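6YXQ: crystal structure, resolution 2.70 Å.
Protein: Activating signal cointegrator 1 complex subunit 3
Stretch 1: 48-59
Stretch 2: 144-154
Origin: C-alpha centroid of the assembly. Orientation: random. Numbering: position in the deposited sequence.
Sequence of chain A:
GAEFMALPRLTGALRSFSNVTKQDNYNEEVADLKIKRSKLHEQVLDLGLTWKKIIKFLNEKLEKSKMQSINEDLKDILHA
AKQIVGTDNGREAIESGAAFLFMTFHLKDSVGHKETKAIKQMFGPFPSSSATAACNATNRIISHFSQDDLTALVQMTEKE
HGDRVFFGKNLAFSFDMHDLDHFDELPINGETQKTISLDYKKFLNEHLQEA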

# COMPACT_ATOMS: atom_id res chain seq x y z
N GLY A 48 3.57 -26.69 -5.71
CA GLY A 48 2.28 -27.34 -5.89
C GLY A 48 2.27 -28.81 -5.54
O GLY A 48 1.54 -29.23 -4.64
N LEU A 49 3.09 -29.61 -6.21
CA LEU A 49 3.10 -31.05 -5.97
C LEU A 49 4.52 -31.51 -5.67
O LEU A 49 5.45 -31.20 -6.41
CB LEU A 49 2.54 -31.80 -7.17
CG LEU A 49 1.14 -31.38 -7.63
CD1 LEU A 49 0.70 -32.29 -8.75
CD2 LEU A 49 0.13 -31.38 -6.48
N THR A 50 4.66 -32.26 -4.58
CA THR A 50 5.94 -32.81 -4.18
C THR A 50 6.28 -34.04 -5.02
O THR A 50 5.45 -34.57 -5.76
CB THR A 50 5.92 -33.18 -2.70
OG1 THR A 50 7.07 -33.97 -2.40
CG2 THR A 50 4.69 -33.99 -2.40
N TRP A 51 7.53 -34.49 -4.88
CA TRP A 51 8.04 -35.61 -5.67
C TRP A 51 7.25 -36.89 -5.40
O TRP A 51 6.93 -37.65 -6.33
CB TRP A 51 9.52 -35.79 -5.36
CG TRP A 51 10.20 -36.81 -6.19
CD1 TRP A 51 10.71 -38.01 -5.79
CD2 TRP A 51 10.47 -36.71 -7.59
NE1 TRP A 51 11.27 -38.67 -6.85
CE2 TRP A 51 11.14 -37.90 -7.97
CE3 TRP A 51 10.20 -35.75 -8.57
CZ2 TRP A 51 11.54 -38.13 -9.28
CZ3 TRP A 51 10.60 -35.98 -9.86
CH2 TRP A 51 11.27 -37.17 -10.21
N LYS A 52 6.96 -37.17 -4.13
CA LYS A 52 6.18 -38.36 -3.78
C LYS A 52 4.77 -38.30 -4.38
O LYS A 52 4.26 -39.30 -4.90
CB LYS A 52 6.12 -38.51 -2.26
CG LYS A 52 7.47 -38.82 -1.62
CD LYS A 52 7.35 -38.96 -0.10
CE LYS A 52 8.66 -39.41 0.54
NZ LYS A 52 9.10 -40.77 0.09
N LYS A 53 4.13 -37.13 -4.31
CA LYS A 53 2.83 -36.96 -4.95
C LYS A 53 2.93 -37.20 -6.45
O LYS A 53 2.03 -37.80 -7.05
CB LYS A 53 2.27 -35.56 -4.65
CG LYS A 53 1.22 -35.55 -3.54
CD LYS A 53 0.58 -34.17 -3.37
CE LYS A 53 1.31 -33.33 -2.32
NZ LYS A 53 0.72 -31.97 -2.11
N ILE A 54 4.03 -36.75 -7.07
CA ILE A 54 4.18 -36.89 -8.52
C ILE A 54 4.31 -38.36 -8.90
O ILE A 54 3.68 -38.82 -9.87
CB ILE A 54 5.38 -36.07 -9.02
CG1 ILE A 54 5.05 -34.58 -9.02
CG2 ILE A 54 5.77 -36.49 -10.42
CD1 ILE A 54 6.24 -33.70 -9.32
N ILE A 55 5.10 -39.13 -8.16
CA ILE A 55 5.22 -40.53 -8.57
C ILE A 55 3.98 -41.32 -8.16
O ILE A 55 3.63 -42.30 -8.83
CB ILE A 55 6.53 -41.17 -8.06
CG1 ILE A 55 6.43 -41.59 -6.59
CG2 ILE A 55 7.73 -40.24 -8.28
CD1 ILE A 55 7.52 -42.55 -6.19
N LYS A 56 3.26 -40.89 -7.12
CA LYS A 56 1.96 -41.49 -6.84
C LYS A 56 1.02 -41.30 -8.02
O LYS A 56 0.40 -42.25 -8.50
CB LYS A 56 1.35 -40.91 -5.57
CG LYS A 56 0.02 -41.56 -5.19
CD LYS A 56 -0.50 -41.12 -3.83
CE LYS A 56 -0.99 -39.69 -3.87
NZ LYS A 56 -1.98 -39.38 -2.80
N PHE A 57 0.90 -40.06 -8.50
CA PHE A 57 0.07 -39.78 -9.68
C PHE A 57 0.50 -40.65 -10.86
O PHE A 57 -0.33 -41.33 -11.47
CB PHE A 57 0.15 -38.30 -10.05
CG PHE A 57 -0.78 -37.90 -11.16
CD1 PHE A 57 -0.44 -38.12 -12.49
CD2 PHE A 57 -2.00 -37.30 -10.89
CE1 PHE A 57 -1.30 -37.75 -13.51
CE2 PHE A 57 -2.86 -36.93 -11.90
CZ PHE A 57 -2.51 -37.16 -13.22
N LEU A 58 1.79 -40.63 -11.19
CA LEU A 58 2.26 -41.37 -12.35
C LEU A 58 1.92 -42.86 -12.25
O LEU A 58 1.49 -43.46 -13.24
CB LEU A 58 3.77 -41.18 -12.51
CG LEU A 58 4.24 -39.77 -12.86
CD1 LEU A 58 5.74 -39.63 -12.67
CD2 LEU A 58 3.86 -39.46 -14.29
N ASN A 59 2.11 -43.46 -11.07
CA ASN A 59 1.83 -44.89 -10.92
C ASN A 59 0.33 -45.17 -10.92
O ASN A 59 -0.10 -46.25 -11.33
CB ASN A 59 2.46 -45.41 -9.63
CG ASN A 59 3.90 -45.82 -9.81
OD1 ASN A 59 4.19 -46.87 -10.36
ND2 ASN A 59 4.82 -44.98 -9.34
N HIS A 144 3.32 -40.02 -22.56
CA HIS A 144 2.50 -41.18 -22.23
C HIS A 144 1.16 -40.81 -21.60
O HIS A 144 0.30 -41.68 -21.44
CB HIS A 144 3.27 -42.12 -21.29
CG HIS A 144 4.53 -42.67 -21.87
ND1 HIS A 144 4.64 -43.98 -22.29
CD2 HIS A 144 5.74 -42.11 -22.09
CE1 HIS A 144 5.86 -44.19 -22.76
NE2 HIS A 144 6.54 -43.07 -22.65
N PHE A 145 0.96 -39.55 -21.24
CA PHE A 145 -0.32 -39.15 -20.67
C PHE A 145 -1.37 -39.15 -21.76
O PHE A 145 -1.12 -38.75 -22.90
CB PHE A 145 -0.24 -37.75 -20.04
CG PHE A 145 0.43 -37.70 -18.69
CD1 PHE A 145 1.46 -38.58 -18.36
CD2 PHE A 145 0.07 -36.74 -17.76
CE1 PHE A 145 2.09 -38.51 -17.13
CE2 PHE A 145 0.70 -36.67 -16.53
CZ PHE A 145 1.71 -37.56 -16.22
N SER A 146 -2.55 -39.65 -21.42
CA SER A 146 -3.73 -39.24 -22.16
C SER A 146 -4.15 -37.86 -21.70
O SER A 146 -3.73 -37.37 -20.65
CB SER A 146 -4.86 -40.24 -21.98
OG SER A 146 -5.40 -40.14 -20.67
N GLN A 147 -5.00 -37.23 -22.51
CA GLN A 147 -5.35 -35.84 -22.24
C GLN A 147 -6.29 -35.72 -21.04
O GLN A 147 -6.23 -34.72 -20.30
CB GLN A 147 -5.92 -35.19 -23.50
CG GLN A 147 -5.74 -33.72 -23.34
CD GLN A 147 -6.58 -33.22 -22.23
OE1 GLN A 147 -7.79 -33.42 -22.17
NE2 GLN A 147 -5.91 -32.71 -21.24
N ASP A 148 -7.10 -36.74 -20.79
CA ASP A 148 -7.82 -36.84 -19.52
C ASP A 148 -6.84 -36.91 -18.35
O ASP A 148 -7.03 -36.24 -17.32
CB ASP A 148 -8.74 -38.06 -19.53
CG ASP A 148 -10.09 -37.78 -20.20
OD1 ASP A 148 -10.37 -36.61 -20.54
OD2 ASP A 148 -10.89 -38.73 -20.36
N ASP A 149 -5.78 -37.71 -18.49
CA ASP A 149 -4.74 -37.77 -17.46
C ASP A 149 -4.10 -36.40 -17.24
O ASP A 149 -3.85 -35.99 -16.10
CB ASP A 149 -3.68 -38.80 -17.85
CG ASP A 149 -4.14 -40.21 -17.64
OD1 ASP A 149 -5.03 -40.42 -16.78
OD2 ASP A 149 -3.62 -41.12 -18.33
N LEU A 150 -3.80 -35.69 -18.33
CA LEU A 150 -3.15 -34.39 -18.20
C LEU A 150 -4.05 -33.41 -17.47
O LEU A 150 -3.58 -32.66 -16.60
CB LEU A 150 -2.78 -33.86 -19.59
CG LEU A 150 -1.52 -33.00 -19.74
CD1 LEU A 150 -1.34 -32.64 -21.20
CD2 LEU A 150 -1.57 -31.74 -18.90
N THR A 151 -5.35 -33.39 -17.79
CA THR A 151 -6.26 -32.50 -17.06
C THR A 151 -6.38 -32.92 -15.60
O THR A 151 -6.56 -32.07 -14.72
CB THR A 151 -7.65 -32.46 -17.69
OG1 THR A 151 -8.18 -33.78 -17.76
CG2 THR A 151 -7.59 -31.87 -19.07
N ALA A 152 -6.30 -34.23 -15.33
CA ALA A 152 -6.28 -34.67 -13.94
C ALA A 152 -5.07 -34.09 -13.21
O ALA A 152 -5.18 -33.62 -12.07
CB ALA A 152 -6.27 -36.19 -13.88
N LEU A 153 -3.90 -34.11 -13.85
CA LEU A 153 -2.72 -33.53 -13.23
C LEU A 153 -2.90 -32.03 -13.02
O LEU A 153 -2.56 -31.50 -11.96
CB LEU A 153 -1.48 -33.81 -14.09
CG LEU A 153 -0.16 -33.18 -13.61
CD1 LEU A 153 0.23 -33.74 -12.26
CD2 LEU A 153 0.95 -33.43 -14.60
N VAL A 154 -3.42 -31.33 -14.03
CA VAL A 154 -3.60 -29.89 -13.90
C VAL A 154 -4.57 -29.57 -12.77
O VAL A 154 -4.32 -28.68 -11.95
CB VAL A 154 -4.08 -29.29 -15.24
CG1 VAL A 154 -4.28 -27.79 -15.08
CG2 VAL A 154 -3.09 -29.59 -16.35

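A single aromatic side chain, Phe-57, carries most of this contact: it touches all four residues that stretch 144-154 contributes, and no hydrogen bond crosses between the two segments. The helix 51-59 and the helix 147-154 run nearly antiparallel, with 155° between their N-to-C directions, yet their axes come no closer than 11.5 Å. At that separation the backbones stay apart, and the gap is bridged by side chains long enough to span it. The CA atoms of Phe-57 and Leu-153 are 7.7 Å apart, which places the phenyl ring against the neighbouring helix.

Phe-57 points its CA-to-CB bond toward that helix, and its t rotamer (chi1 -174°) extends the ring onto the backbone. The ring tip fits closely there: Phe-57 CZ lies 3.4 Å from Asp-149 O, which sits at the ring edge, near its plane, and also 3.4 Å from Leu-153 N. These two backbone atoms are already paired within their own helix, where Leu-153 N donates to Asp-149 O at 2.9 Å, so the ring packs against a satisfied helical turn. The small side chain of Ala-152 adds an apolar contact, its CB 3.9 Å from Phe-57 CZ.

Leu-153 covers one face of the same ring. Its CD1 stands 4.2 Å from the centroid of the Phe-57 ring and only 2° off the ring normal, a CH-pi arrangement in which a methyl group lies almost squarely over the aromatic electrons. The same methyl also touches the start of stretch 48-59, where Leu-153 CD1 meets Leu-49 CD1 at 3.8 Å. Leu-49 precedes its helix and thus extends the apolar contact beyond the helical segment.

At the other end, Phe-145, just ahead of the second helix, brings its ring to Phe-57 and Leu-58. The two phenyl planes are inclined by 29° but slid apart, with centroids 5.9 Å from each other, so overlap is slight; the nearest atoms, Phe-57 CE1 and Phe-145 CE2, are 3.8 Å apart. Leu-58 CD2 approaches the edge of the Phe-145 ring, 3.5 Å from Phe-145 CZ. The CA-to-CB bonds of Leu-58 and Phe-145 both point sideways, but the ends of their side chains come nearer and close the contact.

Polar bonding remains local. Next to Phe-145, Ser-146 caps the second helix, its OG accepting from Asp-149 N at 3.3 Å. Between the stretches, 288 Å² is buried in total, a modest contact held by apolar and aromatic packing.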